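Local structure of nitrophorin Cim l NP (Cimex lectularius, 2IMQ) at residues 12-17 and 241-246; 48-53 and 80-85; 113-118 and 134-139. The protein carries a heme through which it delivers nitric oxide to the bitten host during feeding, causing vasodilation. All blocks are in the same frame, centred on the assembly; numbering follows the deposited sequence.

Interaction 1 (12-17 and 241-246). With HEM (protoporphyrin IX containing Fe), chain B.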
loop_
_atom_site.group_PDB
_atom_site.type_symbol
_atom_site.label_atom_id
_atom_site.label_comp_id
_atom_site.label_asym_id
_atom_site.label_seq_id
_atom_site.Cartn_x
_atom_site.Cartn_y
_atom_site.Cartn_z
ATOM N N VAL A 12 5.108 -2.143 0.130
ATOM C CA VAL A 12 4.880 -2.127 -1.287
ATOM C C VAL A 12 3.445 -2.395 -1.586
ATOM O O VAL A 12 2.845 -3.285 -0.974
ATOM C CB VAL A 12 5.853 -3.102 -2.038
ATOM C CG1 VAL A 12 5.611 -4.557 -1.666
ATOM C CG2 VAL A 12 5.772 -2.936 -3.526
ATOM N N SER A 13 2.892 -1.652 -2.525
ATOM C CA SER A 13 1.607 -2.026 -2.994
ATOM C C SER A 13 1.556 -2.009 -4.514
ATOM O O SER A 13 2.333 -1.278 -5.202
ATOM C CB SER A 13 0.533 -1.172 -2.419
ATOM O OG SER A 13 0.436 0.085 -3.045
ATOM N N TRP A 14 0.627 -2.791 -5.029
ATOM C CA TRP A 14 0.496 -2.943 -6.465
ATOM C C TRP A 14 -0.924 -3.283 -6.794
ATOM O O TRP A 14 -1.476 -4.279 -6.325
ATOM C CB TRP A 14 1.402 -4.062 -6.901
ATOM C CG TRP A 14 1.644 -4.187 -8.348
ATOM C CD1 TRP A 14 1.224 -3.376 -9.367
ATOM C CD2 TRP A 14 2.521 -5.134 -8.920
ATOM N NE1 TRP A 14 1.733 -3.845 -10.559
ATOM C CE2 TRP A 14 2.534 -4.926 -10.302
ATOM C CE3 TRP A 14 3.288 -6.174 -8.392
ATOM C CZ2 TRP A 14 3.302 -5.705 -11.147
ATOM C CZ3 TRP A 14 4.018 -6.937 -9.234
ATOM C CH2 TRP A 14 4.040 -6.695 -10.577
ATOM N N ASN A 15 -1.525 -2.477 -7.637
ATOM C CA ASN A 15 -2.791 -2.839 -8.267
ATOM C C ASN A 15 -2.413 -3.736 -9.431
ATOM O O ASN A 15 -2.096 -3.298 -10.563
ATOM C CB ASN A 15 -3.560 -1.588 -8.694
ATOM C CG ASN A 15 -4.943 -1.925 -9.148
ATOM O OD1 ASN A 15 -5.152 -3.046 -9.550
ATOM N ND2 ASN A 15 -5.904 -0.990 -9.067
ATOM N N SER A 16 -2.374 -5.007 -9.103
ATOM C CA SER A 16 -1.836 -6.030 -9.992
ATOM C C SER A 16 -2.915 -6.716 -10.831
ATOM O O SER A 16 -2.603 -7.411 -11.821
ATOM C CB SER A 16 -1.073 -7.044 -9.125
ATOM O OG SER A 16 -1.903 -7.492 -8.101
ATOM N N GLY A 17 -4.197 -6.538 -10.522
ATOM C CA GLY A 17 -5.242 -7.060 -11.400
ATOM C C GLY A 17 -5.284 -8.570 -11.371
ATOM O O GLY A 17 -5.359 -9.168 -10.288
ATOM N N TRP A 241 -1.531 8.717 -10.127
ATOM C CA TRP A 241 -0.853 7.993 -9.068
ATOM C C TRP A 241 -1.873 7.105 -8.384
ATOM O O TRP A 241 -2.724 7.584 -7.622
ATOM C CB TRP A 241 -0.207 8.961 -8.123
ATOM C CG TRP A 241 0.995 9.632 -8.737
ATOM C CD1 TRP A 241 2.254 9.148 -8.817
ATOM C CD2 TRP A 241 1.033 10.948 -9.305
ATOM N NE1 TRP A 241 3.057 10.065 -9.447
ATOM C CE2 TRP A 241 2.335 11.187 -9.727
ATOM C CE3 TRP A 241 0.069 11.933 -9.534
ATOM C CZ2 TRP A 241 2.715 12.373 -10.302
ATOM C CZ3 TRP A 241 0.454 13.122 -10.120
ATOM C CH2 TRP A 241 1.775 13.309 -10.504
ATOM N N THR A 242 -1.787 5.832 -8.670
ATOM C CA THR A 242 -2.781 4.872 -8.197
ATOM C C THR A 242 -2.386 4.255 -6.862
ATOM O O THR A 242 -2.961 4.580 -5.815
ATOM C CB THR A 242 -3.097 3.892 -9.277
ATOM O OG1 THR A 242 -1.901 3.262 -9.688
ATOM C CG2 THR A 242 -3.672 4.597 -10.451
ATOM N N ASP A 243 -1.318 3.489 -6.855
ATOM C CA ASP A 243 -0.764 2.949 -5.581
ATOM C C ASP A 243 -0.123 4.068 -4.773
ATOM O O ASP A 243 0.701 4.814 -5.306
ATOM C CB ASP A 243 0.257 1.871 -5.887
ATOM C CG ASP A 243 -0.438 0.590 -6.314
ATOM O OD1 ASP A 243 -0.942 -0.128 -5.385
ATOM O OD2 ASP A 243 -0.590 0.227 -7.513
ATOM N N ARG A 244 -0.468 4.170 -3.497
ATOM C CA ARG A 244 -0.006 5.195 -2.623
ATOM C C ARG A 244 0.384 4.578 -1.311
ATOM O O ARG A 244 -0.104 3.527 -0.917
ATOM C CB ARG A 244 -1.098 6.276 -2.356
ATOM C CG ARG A 244 -1.844 6.736 -3.591
ATOM C CD ARG A 244 -1.033 7.546 -4.592
ATOM N NE ARG A 244 -0.901 8.930 -4.221
ATOM C CZ ARG A 244 -1.715 9.895 -4.609
ATOM N NH1 ARG A 244 -2.737 9.648 -5.433
ATOM N NH2 ARG A 244 -1.522 11.128 -4.142
ATOM N N ALA A 245 1.256 5.287 -0.604
ATOM C CA ALA A 245 1.571 4.986 0.807
ATOM C C ALA A 245 1.364 6.207 1.641
ATOM O O ALA A 245 1.933 7.267 1.356
ATOM C CB ALA A 245 3.035 4.525 0.941
ATOM N N LEU A 246 0.543 6.066 2.663
ATOM C CA LEU A 246 0.260 7.135 3.605
ATOM C C LEU A 246 0.708 6.653 4.975
ATOM O O LEU A 246 0.674 5.468 5.305
ATOM C CB LEU A 246 -1.236 7.431 3.687
ATOM C CG LEU A 246 -1.909 7.761 2.405
ATOM C CD1 LEU A 246 -3.393 8.006 2.673
ATOM C CD2 LEU A 246 -1.243 8.928 1.680
HETATM C CHA HEM B . -0.544 -15.302 -0.765
HETATM C CHB HEM B . 1.590 -11.555 -2.979
HETATM C CHC HEM B . -1.098 -12.351 -6.892
HETATM C CHD HEM B . -3.457 -15.845 -4.666
HETATM C C1A HEM B . 0.294 -14.253 -1.007
HETATM C C2A HEM B . 1.306 -13.735 -0.117
HETATM C C3A HEM B . 1.863 -12.668 -0.745
HETATM C C4A HEM B . 1.249 -12.517 -2.033
HETATM C CMA HEM B . 2.999 -11.816 -0.208
HETATM C CAA HEM B . 1.701 -14.271 1.278
HETATM C CBA HEM B . 2.916 -15.192 0.979
HETATM C CGA HEM B . 3.406 -15.892 2.238
HETATM O O1A HEM B . 2.789 -16.876 2.641
HETATM O O2A HEM B . 4.458 -15.503 2.803
HETATM C C1B HEM B . 1.054 -11.469 -4.225
HETATM C C2B HEM B . 1.448 -10.513 -5.232
HETATM C C3B HEM B . 0.720 -10.723 -6.322
HETATM C C4B HEM B . -0.155 -11.833 -6.044
HETATM C CMB HEM B . 2.520 -9.542 -4.884
HETATM C CAB HEM B . 0.731 -9.977 -7.647
HETATM C CBB HEM B . 1.792 -9.251 -8.026
HETATM C C1C HEM B . -1.964 -13.388 -6.700
HETATM C C2C HEM B . -2.975 -13.862 -7.611
HETATM C C3C HEM B . -3.576 -14.878 -6.998
HETATM C C4C HEM B . -3.074 -14.979 -5.663
HETATM C CMC HEM B . -3.168 -13.440 -9.071
HETATM C CAC HEM B . -4.694 -15.742 -7.564
HETATM C CBC HEM B . -5.859 -15.227 -7.950
HETATM C C1D HEM B . -2.916 -15.970 -3.406
HETATM C C2D HEM B . -3.438 -16.858 -2.395
HETATM C C3D HEM B . -2.531 -16.718 -1.217
HETATM C C4D HEM B . -1.547 -15.734 -1.584
HETATM C CMD HEM B . -4.641 -17.794 -2.521
HETATM C CAD HEM B . -2.724 -17.485 0.103
HETATM C CBD HEM B . -2.399 -18.938 -0.206
HETATM C CGD HEM B . -2.220 -19.715 1.060
HETATM O O1D HEM B . -1.951 -20.954 0.941
HETATM O O2D HEM B . -2.352 -19.088 2.152
HETATM N NA HEM B . 0.283 -13.510 -2.182
HETATM N NB HEM B . 0.055 -12.247 -4.742
HETATM N NC HEM B . -2.076 -14.065 -5.523
HETATM N ND HEM B . -1.815 -15.311 -2.874
HETATM FE FE HEM B . -0.801 -13.884 -3.887
HETATM O O HOH W 1 1.839 1.719 -1.538
#
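Asp-243, at the start of strand 243-248, bridges to strand 6-17 with its carboxylate, which engages Ser-13 and Asn-15. At Asp-243 the two oxygens divide the work. OD1 receives the hydroxyl of Ser-13, OG to OD1 2.7 Å, on its anti side and 26° out of the carboxylate plane. OD2 uses its syn lone pair for the backbone N of Asn-15, OD2 to N 2.9 Å, at an N-H...O angle of 155°. A short acidic side chain suits this place: from one CB it can grip a hydroxyl and a main-chain N-H together, which fixes the rotation of the buried carboxylate. Next, Arg-244 offers its carbonyl to a water that donates to Ser-13 OG (2.6 Å from the water) and, weakly, to Arg-244 O (2.7 Å), while its guanidinium turns back to Trp-241 O and forms salt bridges with Glu-215 and Asp-199. The CB of Trp-14 leaves strand 6-17 on the side away from 241-246, and its ring brings CZ3 to 3.4 Å from the heme vinyl carbon CBB. The strands belong to the two facing sheets of a DNase I-like beta-sandwich, and Trp-Thr-Asp-Arg at 241-244 fits the signature of the inositol polyphosphate 5-phosphatases, to which this heme carrier is related.

Interaction 2 (48-53 and 80-85). With HEM (protoporphyrin IX containing Fe), chain B.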
loop_
_atom_site.group_PDB
_atom_site.type_symbol
_atom_site.label_atom_id
_atom_site.label_comp_id
_atom_site.label_asym_id
_atom_site.label_seq_id
_atom_site.Cartn_x
_atom_site.Cartn_y
_atom_site.Cartn_z
ATOM N N GLY A 48 -9.996 -12.165 -8.051
ATOM C CA GLY A 48 -10.032 -13.629 -7.947
ATOM C C GLY A 48 -9.042 -14.237 -6.970
ATOM O O GLY A 48 -8.764 -15.435 -7.030
ATOM N N PHE A 49 -8.497 -13.462 -6.037
ATOM C CA PHE A 49 -7.497 -14.017 -5.130
ATOM C C PHE A 49 -7.974 -15.212 -4.302
ATOM O O PHE A 49 -7.256 -16.186 -4.206
ATOM C CB PHE A 49 -6.995 -12.966 -4.144
ATOM C CG PHE A 49 -6.307 -11.790 -4.800
ATOM C CD1 PHE A 49 -6.598 -10.512 -4.397
ATOM C CD2 PHE A 49 -5.353 -11.985 -5.771
ATOM C CE1 PHE A 49 -5.982 -9.438 -4.985
ATOM C CE2 PHE A 49 -4.671 -10.881 -6.330
ATOM C CZ PHE A 49 -5.019 -9.623 -5.931
ATOM N N GLN A 50 -9.139 -15.069 -3.672
ATOM C CA GLN A 50 -9.676 -16.051 -2.728
ATOM C C GLN A 50 -10.080 -17.309 -3.473
ATOM O O GLN A 50 -9.630 -18.412 -3.131
ATOM C CB GLN A 50 -10.865 -15.432 -1.993
ATOM C CG GLN A 50 -11.405 -16.205 -0.806
ATOM C CD GLN A 50 -12.169 -15.301 0.154
ATOM O OE1 GLN A 50 -12.275 -15.605 1.338
ATOM N NE2 GLN A 50 -12.698 -14.187 -0.353
ATOM N N THR A 51 -10.914 -17.162 -4.489
ATOM C CA THR A 51 -11.280 -18.299 -5.345
ATOM C C THR A 51 -10.010 -18.991 -5.823
ATOM O O THR A 51 -9.860 -20.230 -5.700
ATOM C CB THR A 51 -12.120 -17.811 -6.533
ATOM O OG1 THR A 51 -13.427 -17.431 -6.073
ATOM C CG2 THR A 51 -12.408 -18.943 -7.532
ATOM N N ASP A 52 -9.084 -18.174 -6.327
ATOM C CA ASP A 52 -7.795 -18.617 -6.853
ATOM C C ASP A 52 -7.921 -19.667 -7.964
ATOM O O ASP A 52 -7.253 -20.702 -7.932
ATOM C CB ASP A 52 -6.865 -19.102 -5.731
ATOM C CG ASP A 52 -5.438 -19.321 -6.212
ATOM O OD1 ASP A 52 -4.622 -19.927 -5.478
ATOM O OD2 ASP A 52 -5.028 -18.928 -7.326
ATOM N N LYS A 53 -8.732 -19.367 -8.973
ATOM C CA LYS A 53 -8.834 -20.237 -10.152
ATOM C C LYS A 53 -7.501 -20.500 -10.853
ATOM O O LYS A 53 -7.255 -21.630 -11.278
ATOM C CB LYS A 53 -9.846 -19.696 -11.177
ATOM C CG LYS A 53 -11.101 -20.567 -11.307
ATOM C CD LYS A 53 -11.684 -20.490 -12.701
ATOM C CE LYS A 53 -12.801 -21.510 -12.900
ATOM N NZ LYS A 53 -12.912 -21.903 -14.337
ATOM N N ILE A 80 -6.427 -12.483 2.508
ATOM C CA ILE A 80 -6.958 -12.243 1.183
ATOM C C ILE A 80 -8.475 -12.221 1.136
ATOM O O ILE A 80 -9.186 -12.959 1.865
ATOM C CB ILE A 80 -6.397 -13.231 0.131
ATOM C CG1 ILE A 80 -6.816 -14.663 0.454
ATOM C CG2 ILE A 80 -4.886 -13.079 0.006
ATOM C CD1 ILE A 80 -6.367 -15.696 -0.595
ATOM N N THR A 81 -8.963 -11.365 0.264
ATOM C CA THR A 81 -10.370 -11.332 -0.133
ATOM C C THR A 81 -10.431 -11.572 -1.630
ATOM O O THR A 81 -9.426 -11.924 -2.256
ATOM C CB THR A 81 -11.051 -10.016 0.253
ATOM O OG1 THR A 81 -10.500 -8.948 -0.527
ATOM C CG2 THR A 81 -10.803 -9.642 1.688
ATOM N N GLU A 82 -11.577 -11.393 -2.247
ATOM C CA GLU A 82 -11.588 -11.551 -3.678
ATOM C C GLU A 82 -10.738 -10.499 -4.421
ATOM O O GLU A 82 -10.204 -10.819 -5.479
ATOM C CB GLU A 82 -13.017 -11.580 -4.214
ATOM C CG GLU A 82 -13.570 -12.995 -4.331
ATOM C CD GLU A 82 -12.864 -13.765 -5.424
ATOM O OE1 GLU A 82 -13.069 -13.438 -6.619
ATOM O OE2 GLU A 82 -12.077 -14.667 -5.097
ATOM N N THR A 83 -10.611 -9.295 -3.851
ATOM C CA THR A 83 -9.989 -8.195 -4.553
ATOM C C THR A 83 -8.790 -7.621 -3.866
ATOM O O THR A 83 -8.148 -6.748 -4.445
ATOM C CB THR A 83 -10.976 -7.044 -4.787
ATOM O OG1 THR A 83 -11.393 -6.524 -3.517
ATOM C CG2 THR A 83 -12.205 -7.531 -5.550
ATOM N N MET A 84 -8.490 -8.049 -2.650
ATOM C CA MET A 84 -7.383 -7.461 -1.871
ATOM C C MET A 84 -6.526 -8.561 -1.230
ATOM O O MET A 84 -7.011 -9.615 -0.872
ATOM C CB MET A 84 -7.852 -6.570 -0.741
ATOM C CG MET A 84 -8.625 -5.303 -1.152
ATOM S SD MET A 84 -9.231 -4.422 0.218
ATOM C CE MET A 84 -10.671 -5.393 0.500
ATOM N N GLY A 85 -5.260 -8.257 -1.026
ATOM C CA GLY A 85 -4.352 -9.103 -0.276
ATOM C C GLY A 85 -3.454 -8.190 0.566
ATOM O O GLY A 85 -2.954 -7.159 0.077
HETATM C CHA HEM B . -0.544 -15.302 -0.765
HETATM C CHB HEM B . 1.590 -11.555 -2.979
HETATM C CHC HEM B . -1.098 -12.351 -6.892
HETATM C CHD HEM B . -3.457 -15.845 -4.666
HETATM C C1A HEM B . 0.294 -14.253 -1.007
HETATM C C2A HEM B . 1.306 -13.735 -0.117
HETATM C C3A HEM B . 1.863 -12.668 -0.745
HETATM C C4A HEM B . 1.249 -12.517 -2.033
HETATM C CMA HEM B . 2.999 -11.816 -0.208
HETATM C CAA HEM B . 1.701 -14.271 1.278
HETATM C CBA HEM B . 2.916 -15.192 0.979
HETATM C CGA HEM B . 3.406 -15.892 2.238
HETATM O O1A HEM B . 2.789 -16.876 2.641
HETATM O O2A HEM B . 4.458 -15.503 2.803
HETATM C C1B HEM B . 1.054 -11.469 -4.225
HETATM C C2B HEM B . 1.448 -10.513 -5.232
HETATM C C3B HEM B . 0.720 -10.723 -6.322
HETATM C C4B HEM B . -0.155 -11.833 -6.044
HETATM C CMB HEM B . 2.520 -9.542 -4.884
HETATM C CAB HEM B . 0.731 -9.977 -7.647
HETATM C CBB HEM B . 1.792 -9.251 -8.026
HETATM C C1C HEM B . -1.964 -13.388 -6.700
HETATM C C2C HEM B . -2.975 -13.862 -7.611
HETATM C C3C HEM B . -3.576 -14.878 -6.998
HETATM C C4C HEM B . -3.074 -14.979 -5.663
HETATM C CMC HEM B . -3.168 -13.440 -9.071
HETATM C CAC HEM B . -4.694 -15.742 -7.564
HETATM C CBC HEM B . -5.859 -15.227 -7.950
HETATM C C1D HEM B . -2.916 -15.970 -3.406
HETATM C C2D HEM B . -3.438 -16.858 -2.395
HETATM C C3D HEM B . -2.531 -16.718 -1.217
HETATM C C4D HEM B . -1.547 -15.734 -1.584
HETATM C CMD HEM B . -4.641 -17.794 -2.521
HETATM C CAD HEM B . -2.724 -17.485 0.103
HETATM C CBD HEM B . -2.399 -18.938 -0.206
HETATM C CGD HEM B . -2.220 -19.715 1.060
HETATM O O1D HEM B . -1.951 -20.954 0.941
HETATM O O2D HEM B . -2.352 -19.088 2.152
HETATM N NA HEM B . 0.283 -13.510 -2.182
HETATM N NB HEM B . 0.055 -12.247 -4.742
HETATM N NC HEM B . -2.076 -14.065 -5.523
HETATM N ND HEM B . -1.815 -15.311 -2.874
HETATM FE FE HEM B . -0.801 -13.884 -3.887
#
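Phe-49 turns the edge of its ring to the main chain of residues 81-84, starting at CB, which sits 3.2 Å from Thr-81 O. Chi1 of -62° puts CG anti to the carbonyl carbon, 4.0 Å from Thr-81 O. Beyond it CD1 comes to 3.6 Å from Met-84 N, and CE1 to 3.5 Å from Thr-83 O. On the other edge CD2 lies 3.5 Å from C2C of the heme, and CE2 meets the same pyrrole. A flat, apolar ring suits this slot between main chain and porphyrin. The turn 81-83 joins strands 73-80 and 84-91, the hairpin at the margin of the six-stranded sheet of the DNase I-like fold, and the loop 48-53 follows strand 39-46 of the same sheet; together they wall one side of the heme pocket. Phe-49 N donates to Glu-82 O, lying above the carbonyl plane. Glu-82 starts away from the loop, but its chain bends at chi2 (-69°) and its end comes nearer; OE2 accepts Thr-51 N at 2.8 Å, nearly straight at 177°, and more weakly Thr-51 OG1. Ile-80 sets CD1 3.3 Å from the heme methyl CMD.

Interaction 3 (113-118 and 134-139)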
loop_
_atom_site.group_PDB
_atom_site.type_symbol
_atom_site.label_atom_id
_atom_site.label_comp_id
_atom_site.label_asym_id
_atom_site.label_seq_id
_atom_site.Cartn_x
_atom_site.Cartn_y
_atom_site.Cartn_z
ATOM N N LYS A 113 -18.789 -8.184 -1.327
ATOM C CA LYS A 113 -17.531 -8.158 -0.582
ATOM C C LYS A 113 -16.326 -7.837 -1.478
ATOM O O LYS A 113 -15.246 -8.343 -1.216
ATOM C CB LYS A 113 -17.211 -9.486 0.142
ATOM C CG LYS A 113 -18.280 -10.126 1.053
ATOM C CD LYS A 113 -17.930 -11.607 1.403
ATOM C CE LYS A 113 -17.701 -12.491 0.146
ATOM N NZ LYS A 113 -18.542 -12.110 -1.027
ATOM N N LYS A 114 -16.524 -6.989 -2.495
ATOM C CA LYS A 114 -15.431 -6.578 -3.406
ATOM C C LYS A 114 -14.713 -5.320 -2.981
ATOM O O LYS A 114 -13.601 -5.085 -3.437
ATOM C CB LYS A 114 -15.939 -6.378 -4.813
ATOM C CG LYS A 114 -16.387 -7.682 -5.484
ATOM C CD LYS A 114 -15.777 -7.781 -6.873
ATOM C CE LYS A 114 -16.432 -6.869 -7.885
ATOM N NZ LYS A 114 -15.787 -6.978 -9.229
ATOM N N SER A 115 -15.327 -4.505 -2.154
ATOM C CA SER A 115 -14.745 -3.244 -1.685
ATOM C C SER A 115 -14.703 -3.195 -0.158
ATOM O O SER A 115 -15.508 -3.862 0.526
ATOM C CB SER A 115 -15.552 -2.069 -2.224
ATOM O OG SER A 115 -15.449 -1.993 -3.641
ATOM N N GLY A 116 -13.747 -2.463 0.378
ATOM C CA GLY A 116 -13.573 -2.306 1.797
ATOM C C GLY A 116 -12.098 -2.228 2.083
ATOM O O GLY A 116 -11.398 -1.491 1.400
ATOM N N GLY A 117 -11.647 -2.974 3.077
ATOM C CA GLY A 117 -10.279 -3.001 3.384
ATOM C C GLY A 117 -9.935 -4.014 4.438
ATOM O O GLY A 117 -10.797 -4.778 4.940
ATOM N N ILE A 118 -8.660 -4.023 4.767
ATOM C CA ILE A 118 -8.022 -4.955 5.752
ATOM C C ILE A 118 -7.141 -4.139 6.634
ATOM O O ILE A 118 -6.385 -3.280 6.141
ATOM C CB ILE A 118 -7.182 -5.990 5.038
ATOM C CG1 ILE A 118 -7.986 -6.761 3.967
ATOM C CG2 ILE A 118 -6.555 -7.027 6.055
ATOM C CD1 ILE A 118 -7.168 -7.554 3.046
ATOM N N SER A 134 -6.989 -0.929 1.212
ATOM C CA SER A 134 -8.377 -0.716 0.912
ATOM C C SER A 134 -8.583 -0.719 -0.577
ATOM O O SER A 134 -7.641 -0.566 -1.368
ATOM C CB SER A 134 -8.845 0.570 1.541
ATOM O OG SER A 134 -8.103 1.683 1.018
ATOM N N ARG A 135 -9.840 -0.848 -0.951
ATOM C CA ARG A 135 -10.209 -0.981 -2.374
ATOM C C ARG A 135 -11.625 -0.476 -2.531
ATOM O O ARG A 135 -12.523 -0.883 -1.782
ATOM C CB ARG A 135 -10.135 -2.449 -2.805
ATOM C CG ARG A 135 -10.433 -2.774 -4.226
ATOM C CD ARG A 135 -11.851 -2.743 -4.634
ATOM N NE ARG A 135 -11.991 -3.510 -5.857
ATOM C CZ ARG A 135 -13.117 -3.609 -6.521
ATOM N NH1 ARG A 135 -14.194 -3.047 -6.024
ATOM N NH2 ARG A 135 -13.168 -4.303 -7.652
ATOM N N MET A 136 -11.829 0.436 -3.455
ATOM C CA MET A 136 -13.165 0.957 -3.741
ATOM C C MET A 136 -13.315 1.051 -5.255
ATOM O O MET A 136 -12.356 1.338 -5.981
ATOM C CB MET A 136 -13.348 2.314 -3.142
ATOM C CG MET A 136 -14.753 2.837 -3.153
ATOM S SD MET A 136 -15.861 1.809 -2.224
ATOM C CE MET A 136 -15.278 2.088 -0.549
ATOM N N SER A 137 -14.555 0.871 -5.723
ATOM C CA SER A 137 -14.918 1.036 -7.140
ATOM C C SER A 137 -15.412 2.447 -7.411
ATOM O O SER A 137 -15.973 3.059 -6.525
ATOM C CB SER A 137 -16.035 0.023 -7.510
ATOM O OG SER A 137 -17.238 0.306 -6.865
ATOM N N ASP A 138 -15.278 2.939 -8.612
ATOM C CA ASP A 138 -15.818 4.216 -8.972
ATOM C C ASP A 138 -17.300 4.291 -8.771
ATOM O O ASP A 138 -17.815 5.340 -8.481
ATOM C CB ASP A 138 -15.530 4.465 -10.453
ATOM C CG ASP A 138 -14.204 5.082 -10.688
ATOM O OD1 ASP A 138 -13.469 5.328 -9.738
ATOM O OD2 ASP A 138 -13.850 5.479 -11.803
ATOM N N GLU A 139 -18.005 3.188 -8.940
ATOM C CA GLU A 139 -19.488 3.222 -9.096
ATOM C C GLU A 139 -20.226 3.019 -7.752
ATOM O O GLU A 139 -21.391 3.325 -7.642
ATOM C CB GLU A 139 -19.897 2.265 -10.267
ATOM C CG GLU A 139 -19.393 2.681 -11.679
ATOM C CD GLU A 139 -19.723 1.776 -12.916
ATOM O OE1 GLU A 139 -19.251 2.026 -14.110
ATOM O OE2 GLU A 139 -20.472 0.791 -12.737
#
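Arg-135 lays one face of its guanidinium over the carbonyl oxygen of Lys-114, whose O is 3.2 Å from Arg-135 CD and 3.3 Å from NE. The angles are too poor for hydrogen bonds to NE or NH1, but the oxygen's partial negative charge over that face probably favours the cation; the oxygen is hydrogen-bonded to Thr-83 OG1. The setting is the open end of the beta hairpin made by strands 116-124 and 127-135, part of the five-stranded sheet of the DNase I-like sandwich. CG of Arg-135 lies anti to the backbone N (chi1 -178°), and the chain bends at chi2, where CD meets Lys-114 O. Farther out, NH1 donates to Ser-115 OG at 2.9 Å, with the hydroxyl close to the guanidinium plane, although the N-H...O angle is only 137°. Ser-115 suits the place because its small hydroxyl can also pair with Asp-140. Lys-114 runs beside Arg-135 and points the same way, which puts NZ 4.1 Å from NH2; like charges this close would probably repel. In the main chain Gly-116 and Arg-135 form an antiparallel hydrogen-bonded pair: Gly-116 N donates to Arg-135 O at 2.9 Å, and Arg-135 N returns a bond to Gly-116 O. Glycine fits at 116 because, at phi 145° and the accompanying psi, a CB would be jammed against the carbonyl O of Ser-115. The following non-hydrogen-bonded pair, Gly-117 with Ser-134, is close, at 3.9 Å between CA atoms, an approach eased by the bare CA of Gly-117. Ser-134 OG turns to Ala-149 O and Trp-168 NE1, while its CA makes a CA-H...O contact with Gly-116 O at 3.2 Å.

Overall arrangement
Interaction 1 spans the interior of the sandwich, linking strand 6-17 of the six-stranded sheet with strand 243-248 of the five-stranded one. Interaction 2 lies at the heme end of the six-stranded sheet, and interaction 3 within the five-stranded sheet. Along the chain, 12-17 comes first, then both segments of interaction 2, then both of interaction 3, and 241-246 last, so the first contact ties early to late sequence around the other two. Centres of interactions 1 and 2 lie about 17 Å apart, those of 1 and 3 about 14 Å. Interactions 2 and 3, about 13 Å apart, touch as Met-84 packs against Gly-117 and Arg-135. Interactions 1 and 2 both reach the heme, placing its pocket at one end of a phosphatase-like scaffold.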